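Local coordinates for protein VirX1 (PDB 6QGM) that iodinates diverse substrates as a viral halogenase of the tryptophan halogenase family, probably flavin-dependent, at residues S400-V403 / A404-A408; N426-P429 / E430-G433; Q443-S446 / T447-G451; N453-H456 / I457-G461. All coordinates share one frame; numbering follows the deposited sequence.

Contact 1: residues S400-V403 / A404-A408; sequences SDFV and AMHYA
H406 turns the edge of its imidazole onto the ring of F402: CE1 of H406 sits over the middle of one phenyl face, 3.7 Å from F402 CE1, and the planes meet at 67° in a T-shaped pair. F402 can offer that face because its CG is anti to the backbone N (chi1 179°). ND1 of H406, the ring atom next to CE1, donates to the carbonyl O of F402 at 2.8 Å, with the oxygen lying in the ring plane. Stack and bond together fix the rotation of the imidazole, and NE2 completes the hold with a bond to E355. The next turn contact is looser: V403 CG1 reaches Y407 CE2 at 4.4 Å, while the phenol OH is held by E352. Behind these rings runs the backbone. A404 N bonds S400 O (3.0 Å) and M405 N bonds D401 O in the i to i+4 manner, whereas H406 N goes back only three residues, to V403 O at 3.1 Å. D401 is tied to K247 by a salt bridge, and I462 and I465 pack on F402. These are the last turns of helix 382-408, where i to i+3 bonds mix with i to i+4 bonds, with an aromatic i to i+4 pair on one flank.

Contact 2: residues N426-P429 / E430-G433; sequences NYMP and ESMG
M428 and S431 face each other across a type I beta turn, M428-P429-E430-S431, with the proline at its second position. The serine carries most of the contact. Its OG stands between its own backbone N and carbonyl carbon (chi1 82°), which turns the hydroxyl back over the turn to donate to M428 O at 2.9 Å. The backbone N of S431 donates to the same oxygen at 3.0 Å, the usual closing bond of such a turn, so M428 O is gripped twice by one residue. The methionine comes at the serine from alongside: its chain bends at chi3 and swings the terminal methyl round, bringing CE to 3.5 Å from S431 OG and 3.8 Å from S431 CB. W442 and S446 of helix 441-451 border the same methionine, and Y390 of the second subunit packs on M428, S431 and M432, placing the turn at a subunit interface. K438 of the second subunit also bonds S431 O. A second turn overlaps the first, G433 N bonding E430 O. The two donors reach M428 O quite differently: OG lies in the carbonyl plane, with a C=O...OG angle of 149°, whereas the backbone N of S431 stands 53° above that plane.

Contact 3: residues Q443-S446 / T447-G451; sequences QDLS and TDTIG
The flat group at the centre is the carbonyl of L445, approached by T449 from both faces of its plane: OG1 of T449 comes to L445 O at 2.7 Å on one side and the backbone N of T449 at 3.0 Å on the other. Two hydrogen bonds from a single residue therefore hold this oxygen. The hydroxyl gets there because T449 sets OG1 between its backbone N and carbonyl carbon (chi1 55°), folding it back along the helix. The same rotation sets CG2 beside the backbone N, where T449 CG2 meets L445 CD1 at 3.9 Å. One residue earlier, D448 N makes the backbone bond to D444 O (2.9 Å). T447 N bonds Q443 O and I450 N bonds S446 O, each at 3.0 Å, so regular i to i+4 bonding runs through the segment. The hydroxyl of S446 turns back to bond W442 O. L445 packs on I462 and I466 of helix 462-468, while S446, T447 and T449 pack on the second subunit. The whole is the end of helix 441-451, an alpha-helix widening into a pi-type turn at 447-451, with threonine OG1 bonded to the carbonyl four residues back.

Contact 4: residues N453-H456 / I457-G461; sequences NTWH and INHNG
A type I turn, H456-I457-N458-H459, folds the loop between helices 441-451 and 462-468, and I457 and N458 at its two middle positions form a short 3-10 segment. Its closing bond runs from H459 N to H456 O, 3.1 Å long. The H456 side chain adds a second grip: its ND1 accepts from N458 N at 3.1 Å, with an N-H...ND1 angle of 167°. Since ND1 serves as acceptor there, it would carry no proton, and a neutral ring would probably have its proton on NE2. H456 puts its ring in that position with CG anti to the backbone N (chi1 -156°). The amide of N458 then lies alongside it, pointing the same way and stacked at 18° to the imidazole, ND2 over one ring face near its rim and 3.2 Å from H456 CE1. H459 directs its side chain toward the residues before it. H456 CB rests over a face of the H459 imidazole in a CH-pi contact, 4.3 Å from the centroid, and W455 CB approaches H459 CD2 at 4.2 Å. L445 and D448 of helix 441-451 flank H459, and S463, I466 and A467 of helix 462-468 surround W455. Beside them T454, which N112 also bonds, donates from OG1 to its neighbour's carbonyl, W455 O, at 2.8 Å, in the carbonyl plane and on a lone pair.

In the fold
From the N terminus the chain passes the Rossmann-like sheet before reaching these four contacts, which follow in series; none nests in or crosses another. Contact 1 forms the end of helix 382-408. After helix 416-424, contact 2 turns the loop back, and its Y427 packs on A404 and A408, tying the loop to that helix end. Contact 3 lies on helix 441-451, where M405 meets L445 and S431 meets Q443. Contact 4 closes the loop leading to helix 462-468: a probable hydrogen bond between D448 O and T454 N joins contacts 3 and 4, and G461, at the N-cap position, touches F402. Contacts 2 and 3 also both face the second subunit, joining this helical region to that neighbouring copy.

Contact 1: residues S400-V403 / A404-A408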
loop_
_atom_site.group_PDB
_atom_site.type_symbol
_atom_site.label_atom_id
_atom_site.label_comp_id
_atom_site.label_asym_id
_atom_site.label_seq_id
_atom_site.Cartn_x
_atom_site.Cartn_y
_atom_site.Cartn_z
ATOM N N SER B 400 16.152 -10.705 -6.194
ATOM C CA SER B 400 17.138 -11.163 -5.175
ATOM C C SER B 400 16.391 -11.746 -3.963
ATOM O O SER B 400 16.844 -12.796 -3.457
ATOM C CB SER B 400 18.118 -10.067 -4.791
ATOM O OG SER B 400 17.451 -8.959 -4.211
ATOM N N ASP B 401 15.279 -11.124 -3.539
ATOM C CA ASP B 401 14.366 -11.668 -2.491
ATOM C C ASP B 401 13.774 -13.010 -2.935
ATOM O O ASP B 401 13.740 -13.948 -2.115
ATOM C CB ASP B 401 13.226 -10.697 -2.157
ATOM C CG ASP B 401 13.564 -9.689 -1.078
ATOM O OD1 ASP B 401 14.518 -9.931 -0.330
ATOM O OD2 ASP B 401 12.889 -8.666 -1.010
ATOM N N PHE B 402 13.298 -13.101 -4.175
ATOM C CA PHE B 402 12.689 -14.337 -4.728
ATOM C C PHE B 402 13.719 -15.469 -4.675
ATOM O O PHE B 402 13.400 -16.582 -4.204
ATOM C CB PHE B 402 12.159 -14.090 -6.143
ATOM C CG PHE B 402 11.550 -15.307 -6.796
ATOM C CD1 PHE B 402 10.747 -16.197 -6.095
ATOM C CD2 PHE B 402 11.760 -15.546 -8.140
ATOM C CE1 PHE B 402 10.202 -17.312 -6.727
ATOM C CE2 PHE B 402 11.224 -16.660 -8.770
ATOM C CZ PHE B 402 10.453 -17.545 -8.066
ATOM N N VAL B 403 14.944 -15.188 -5.119
ATOM C CA VAL B 403 16.067 -16.174 -5.132
ATOM C C VAL B 403 16.356 -16.578 -3.676
ATOM O O VAL B 403 16.502 -17.773 -3.431
ATOM C CB VAL B 403 17.300 -15.604 -5.866
ATOM C CG1 VAL B 403 18.550 -16.424 -5.647
ATOM C CG2 VAL B 403 17.028 -15.468 -7.345
ATOM N N ALA B 404 16.381 -15.626 -2.737
ATOM C CA ALA B 404 16.633 -15.891 -1.303
ATOM C C ALA B 404 15.585 -16.872 -0.750
ATOM O O ALA B 404 15.959 -17.704 0.103
ATOM C CB ALA B 404 16.654 -14.600 -0.514
ATOM N N MET B 405 14.333 -16.809 -1.230
ATOM C CA MET B 405 13.226 -17.665 -0.734
ATOM C C MET B 405 13.490 -19.142 -1.053
ATOM O O MET B 405 13.030 -19.987 -0.275
ATOM C CB MET B 405 11.889 -17.229 -1.334
ATOM C CG MET B 405 11.328 -15.984 -0.692
ATOM S SD MET B 405 9.652 -15.606 -1.199
ATOM C CE MET B 405 9.343 -14.110 -0.263
ATOM N N HIS B 406 14.215 -19.440 -2.135
ATOM C CA HIS B 406 14.610 -20.822 -2.538
ATOM C C HIS B 406 15.447 -21.489 -1.439
ATOM O O HIS B 406 15.358 -22.722 -1.295
ATOM C CB HIS B 406 15.418 -20.828 -3.843
ATOM C CG HIS B 406 14.663 -20.380 -5.049
ATOM N ND1 HIS B 406 14.063 -19.146 -5.131
ATOM C CD2 HIS B 406 14.447 -20.976 -6.234
ATOM C CE1 HIS B 406 13.478 -19.015 -6.309
ATOM N NE2 HIS B 406 13.706 -20.124 -7.001
ATOM N N TYR B 407 16.257 -20.702 -0.732
ATOM C CA TYR B 407 17.146 -21.164 0.362
ATOM C C TYR B 407 16.357 -21.182 1.674
ATOM O O TYR B 407 16.388 -22.186 2.394
ATOM C CB TYR B 407 18.375 -20.254 0.487
ATOM C CG TYR B 407 19.310 -20.248 -0.697
ATOM C CD1 TYR B 407 20.218 -21.268 -0.886
ATOM C CD2 TYR B 407 19.311 -19.204 -1.608
ATOM C CE1 TYR B 407 21.094 -21.276 -1.959
ATOM C CE2 TYR B 407 20.169 -19.190 -2.690
ATOM C CZ TYR B 407 21.067 -20.233 -2.868
ATOM O OH TYR B 407 21.933 -20.233 -3.926
ATOM N N ALA B 408 15.662 -20.081 1.954
ATOM C CA ALA B 408 15.061 -19.756 3.263
ATOM C C ALA B 408 14.113 -20.868 3.725
ATOM O O ALA B 408 14.069 -21.140 4.946
ATOM C CB ALA B 408 14.332 -18.440 3.155
#

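Contact 2: residues N426-P429 / E430-G433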
loop_
_atom_site.group_PDB
_atom_site.type_symbol
_atom_site.label_atom_id
_atom_site.label_comp_id
_atom_site.label_asym_id
_atom_site.label_seq_id
_atom_site.Cartn_x
_atom_site.Cartn_y
_atom_site.Cartn_z
ATOM N N ASN B 426 18.112 -14.163 9.081
ATOM C CA ASN B 426 16.825 -13.428 9.221
ATOM C C ASN B 426 16.534 -12.662 7.930
ATOM O O ASN B 426 17.241 -11.686 7.636
ATOM C CB ASN B 426 16.830 -12.440 10.386
ATOM C CG ASN B 426 17.063 -13.131 11.705
ATOM O OD1 ASN B 426 18.063 -12.861 12.369
ATOM N ND2 ASN B 426 16.162 -14.038 12.062
ATOM N N TYR B 427 15.493 -13.069 7.204
ATOM C CA TYR B 427 15.187 -12.540 5.859
ATOM C C TYR B 427 14.220 -11.359 5.948
ATOM O O TYR B 427 14.002 -10.705 4.912
ATOM C CB TYR B 427 14.670 -13.682 4.992
ATOM C CG TYR B 427 15.693 -14.756 4.677
ATOM C CD1 TYR B 427 16.539 -14.651 3.581
ATOM C CD2 TYR B 427 15.814 -15.887 5.470
ATOM C CE1 TYR B 427 17.457 -15.641 3.281
ATOM C CE2 TYR B 427 16.725 -16.891 5.181
ATOM C CZ TYR B 427 17.546 -16.772 4.078
ATOM O OH TYR B 427 18.445 -17.754 3.780
ATOM N N MET B 428 13.696 -11.062 7.142
ATOM C CA MET B 428 12.604 -10.069 7.351
ATOM C C MET B 428 13.009 -9.052 8.410
ATOM O O MET B 428 12.183 -8.671 9.233
ATOM C CB MET B 428 11.325 -10.762 7.831
ATOM C CG MET B 428 10.646 -11.601 6.778
ATOM S SD MET B 428 9.352 -12.673 7.441
ATOM C CE MET B 428 8.355 -11.472 8.334
ATOM N N PRO B 429 14.264 -8.541 8.412
ATOM C CA PRO B 429 14.751 -7.720 9.526
ATOM C C PRO B 429 13.913 -6.445 9.742
ATOM O O PRO B 429 13.662 -6.085 10.864
ATOM C CB PRO B 429 16.191 -7.389 9.107
ATOM C CG PRO B 429 16.152 -7.454 7.596
ATOM C CD PRO B 429 15.233 -8.622 7.305
ATOM N N GLU B 430 13.470 -5.824 8.651
ATOM C CA GLU B 430 12.733 -4.536 8.633
ATOM C C GLU B 430 11.286 -4.730 9.097
ATOM O O GLU B 430 10.654 -3.724 9.449
ATOM C CB GLU B 430 12.825 -3.945 7.221
ATOM C CG GLU B 430 14.247 -3.528 6.822
ATOM C CD GLU B 430 14.639 -2.073 7.107
ATOM O OE1 GLU B 430 13.709 -1.254 7.241
ATOM O OE2 GLU B 430 15.857 -1.774 7.254
ATOM N N SER B 431 10.797 -5.971 9.172
ATOM C CA SER B 431 9.360 -6.309 9.324
ATOM C C SER B 431 8.827 -5.905 10.704
ATOM O O SER B 431 7.609 -5.648 10.789
ATOM C CB SER B 431 9.100 -7.769 9.023
ATOM O OG SER B 431 9.392 -8.596 10.130
ATOM N N MET B 432 9.665 -5.860 11.742
ATOM C CA MET B 432 9.227 -5.498 13.121
ATOM C C MET B 432 9.192 -3.971 13.304
ATOM O O MET B 432 8.718 -3.523 14.344
ATOM C CB MET B 432 10.143 -6.115 14.182
ATOM C CG MET B 432 9.949 -7.604 14.387
ATOM S SD MET B 432 8.211 -8.199 14.476
ATOM C CE MET B 432 8.182 -9.052 12.894
ATOM N N GLY B 433 9.698 -3.204 12.346
ATOM C CA GLY B 433 9.700 -1.729 12.405
ATOM C C GLY B 433 8.310 -1.163 12.128
ATOM O O GLY B 433 7.394 -1.887 11.743
#

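Contact 3: residues Q443-S446 / T447-G451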
loop_
_atom_site.group_PDB
_atom_site.type_symbol
_atom_site.label_atom_id
_atom_site.label_comp_id
_atom_site.label_asym_id
_atom_site.label_seq_id
_atom_site.Cartn_x
_atom_site.Cartn_y
_atom_site.Cartn_z
ATOM N N GLN B 443 6.935 -10.368 4.180
ATOM C CA GLN B 443 5.850 -9.951 5.113
ATOM C C GLN B 443 4.501 -10.452 4.588
ATOM O O GLN B 443 3.713 -10.975 5.392
ATOM C CB GLN B 443 5.856 -8.434 5.276
ATOM C CG GLN B 443 7.060 -7.923 6.059
ATOM C CD GLN B 443 7.203 -6.423 5.974
ATOM O OE1 GLN B 443 6.215 -5.680 6.020
ATOM N NE2 GLN B 443 8.439 -5.957 5.835
ATOM N N ASP B 444 4.264 -10.306 3.283
ATOM C CA ASP B 444 2.931 -10.529 2.653
ATOM C C ASP B 444 2.656 -12.036 2.560
ATOM O O ASP B 444 1.496 -12.466 2.829
ATOM C CB ASP B 444 2.825 -9.825 1.303
ATOM C CG ASP B 444 2.872 -8.300 1.398
ATOM O OD1 ASP B 444 2.738 -7.754 2.532
ATOM O OD2 ASP B 444 3.065 -7.655 0.341
ATOM N N LEU B 445 3.693 -12.808 2.220
ATOM C CA LEU B 445 3.620 -14.288 2.149
ATOM C C LEU B 445 3.331 -14.832 3.548
ATOM O O LEU B 445 2.562 -15.800 3.648
ATOM C CB LEU B 445 4.946 -14.828 1.601
ATOM C CG LEU B 445 5.066 -16.340 1.478
ATOM C CD1 LEU B 445 4.017 -16.874 0.510
ATOM C CD2 LEU B 445 6.466 -16.698 1.014
ATOM N N SER B 446 3.955 -14.245 4.570
ATOM C CA SER B 446 3.851 -14.691 5.979
ATOM C C SER B 446 2.420 -14.452 6.447
ATOM O O SER B 446 1.843 -15.378 7.043
ATOM C CB SER B 446 4.866 -14.000 6.859
ATOM O OG SER B 446 6.172 -14.537 6.645
ATOM N N THR B 447 1.883 -13.266 6.136
ATOM C CA THR B 447 0.479 -12.853 6.397
ATOM C C THR B 447 -0.501 -13.806 5.703
ATOM O O THR B 447 -1.499 -14.199 6.339
ATOM C CB THR B 447 0.233 -11.422 5.911
ATOM O OG1 THR B 447 0.945 -10.595 6.822
ATOM C CG2 THR B 447 -1.238 -11.055 5.880
ATOM N N ASP B 448 -0.251 -14.126 4.434
ATOM C CA ASP B 448 -1.201 -14.928 3.622
ATOM C C ASP B 448 -1.234 -16.372 4.153
ATOM O O ASP B 448 -2.354 -16.929 4.266
ATOM C CB ASP B 448 -0.864 -14.828 2.132
ATOM C CG ASP B 448 -1.191 -13.467 1.533
ATOM O OD1 ASP B 448 -1.732 -12.619 2.258
ATOM O OD2 ASP B 448 -0.908 -13.261 0.340
ATOM N N THR B 449 -0.070 -16.937 4.490
ATOM C CA THR B 449 0.096 -18.374 4.845
ATOM C C THR B 449 -0.280 -18.577 6.319
ATOM O O THR B 449 -1.310 -19.217 6.576
ATOM C CB THR B 449 1.507 -18.879 4.516
ATOM O OG1 THR B 449 2.425 -18.026 5.186
ATOM C CG2 THR B 449 1.829 -18.870 3.046
ATOM N N ILE B 450 0.494 -18.021 7.253
ATOM C CA ILE B 450 0.269 -18.201 8.721
ATOM C C ILE B 450 -0.997 -17.430 9.134
ATOM O O ILE B 450 -1.788 -17.981 9.913
ATOM C CB ILE B 450 1.509 -17.756 9.522
ATOM C CG1 ILE B 450 2.778 -18.462 9.039
ATOM C CG2 ILE B 450 1.296 -17.949 11.011
ATOM C CD1 ILE B 450 4.052 -17.761 9.429
ATOM N N GLY B 451 -1.184 -16.203 8.636
ATOM C CA GLY B 451 -2.284 -15.308 9.046
ATOM C C GLY B 451 -3.639 -15.766 8.524
ATOM O O GLY B 451 -4.551 -16.012 9.366
#

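Contact 4: residues N453-H456 / I457-G461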
loop_
_atom_site.group_PDB
_atom_site.type_symbol
_atom_site.label_atom_id
_atom_site.label_comp_id
_atom_site.label_asym_id
_atom_site.label_seq_id
_atom_site.Cartn_x
_atom_site.Cartn_y
_atom_site.Cartn_z
ATOM N N ASN B 453 -4.089 -18.393 6.023
ATOM C CA ASN B 453 -4.077 -19.831 5.626
ATOM C C ASN B 453 -4.460 -19.976 4.146
ATOM O O ASN B 453 -5.249 -20.881 3.809
ATOM C CB ASN B 453 -4.960 -20.677 6.552
ATOM C CG ASN B 453 -4.491 -20.655 7.999
ATOM O OD1 ASN B 453 -5.247 -20.952 8.922
ATOM N ND2 ASN B 453 -3.232 -20.335 8.220
ATOM N N THR B 454 -3.869 -19.156 3.276
ATOM C CA THR B 454 -4.259 -19.057 1.849
ATOM C C THR B 454 -3.029 -18.758 0.990
ATOM O O THR B 454 -2.108 -18.073 1.482
ATOM C CB THR B 454 -5.316 -17.962 1.632
ATOM O OG1 THR B 454 -5.875 -18.103 0.324
ATOM C CG2 THR B 454 -4.761 -16.561 1.752
ATOM N N TRP B 455 -3.052 -19.234 -0.256
ATOM C CA TRP B 455 -2.201 -18.722 -1.354
ATOM C C TRP B 455 -3.023 -17.748 -2.196
ATOM O O TRP B 455 -4.204 -17.549 -1.905
ATOM C CB TRP B 455 -1.610 -19.869 -2.174
ATOM C CG TRP B 455 -0.584 -20.673 -1.441
ATOM C CD1 TRP B 455 -0.054 -20.411 -0.212
ATOM C CD2 TRP B 455 0.043 -21.884 -1.893
ATOM N NE1 TRP B 455 0.834 -21.390 0.141
ATOM C CE2 TRP B 455 0.914 -22.306 -0.869
ATOM C CE3 TRP B 455 -0.066 -22.667 -3.043
ATOM C CZ2 TRP B 455 1.685 -23.462 -0.968
ATOM C CZ3 TRP B 455 0.681 -23.820 -3.128
ATOM C CH2 TRP B 455 1.566 -24.202 -2.119
ATOM N N HIS B 456 -2.386 -17.151 -3.187
ATOM C CA HIS B 456 -2.940 -16.094 -4.060
ATOM C C HIS B 456 -2.151 -16.145 -5.370
ATOM O O HIS B 456 -0.943 -16.510 -5.310
ATOM C CB HIS B 456 -2.835 -14.737 -3.363
ATOM C CG HIS B 456 -3.817 -13.728 -3.853
ATOM N ND1 HIS B 456 -3.839 -13.291 -5.165
ATOM C CD2 HIS B 456 -4.820 -13.083 -3.212
ATOM C CE1 HIS B 456 -4.823 -12.427 -5.314
ATOM N NE2 HIS B 456 -5.427 -12.264 -4.118
ATOM N N ILE B 457 -2.802 -15.841 -6.502
ATOM C CA ILE B 457 -2.130 -15.768 -7.833
ATOM C C ILE B 457 -1.091 -14.637 -7.792
ATOM O O ILE B 457 -0.168 -14.677 -8.603
ATOM C CB ILE B 457 -3.142 -15.607 -8.987
ATOM C CG1 ILE B 457 -4.252 -14.609 -8.644
ATOM C CG2 ILE B 457 -3.698 -16.958 -9.410
ATOM C CD1 ILE B 457 -5.020 -14.129 -9.828
ATOM N N ASN B 458 -1.210 -13.695 -6.850
ATOM C CA ASN B 458 -0.215 -12.616 -6.592
ATOM C C ASN B 458 1.154 -13.166 -6.161
ATOM O O ASN B 458 2.079 -12.339 -6.048
ATOM C CB ASN B 458 -0.670 -11.670 -5.484
ATOM C CG ASN B 458 -1.852 -10.829 -5.890
ATOM O OD1 ASN B 458 -2.154 -10.703 -7.075
ATOM N ND2 ASN B 458 -2.523 -10.259 -4.906
ATOM N N HIS B 459 1.292 -14.471 -5.906
ATOM C CA HIS B 459 2.591 -15.119 -5.573
ATOM C C HIS B 459 3.310 -15.609 -6.843
ATOM O O HIS B 459 4.169 -16.465 -6.714
ATOM C CB HIS B 459 2.378 -16.297 -4.616
ATOM C CG HIS B 459 1.680 -16.006 -3.332
ATOM N ND1 HIS B 459 1.346 -14.743 -2.904
ATOM C CD2 HIS B 459 1.302 -16.855 -2.350
ATOM C CE1 HIS B 459 0.815 -14.821 -1.690
ATOM N NE2 HIS B 459 0.800 -16.104 -1.323
ATOM N N ASN B 460 2.961 -15.098 -8.024
ATOM C CA ASN B 460 3.455 -15.599 -9.334
ATOM C C ASN B 460 4.905 -16.079 -9.198
ATOM O O ASN B 460 5.810 -15.270 -9.449
ATOM C CB ASN B 460 3.291 -14.546 -10.450
ATOM C CG ASN B 460 3.384 -15.097 -11.874
ATOM O OD1 ASN B 460 4.076 -16.096 -12.141
ATOM N ND2 ASN B 460 2.701 -14.441 -12.813
ATOM N N GLY B 461 5.109 -17.355 -8.855
ATOM C CA GLY B 461 6.443 -17.974 -8.836
ATOM C C GLY B 461 6.782 -18.543 -7.471
ATOM O O GLY B 461 7.261 -19.700 -7.399
#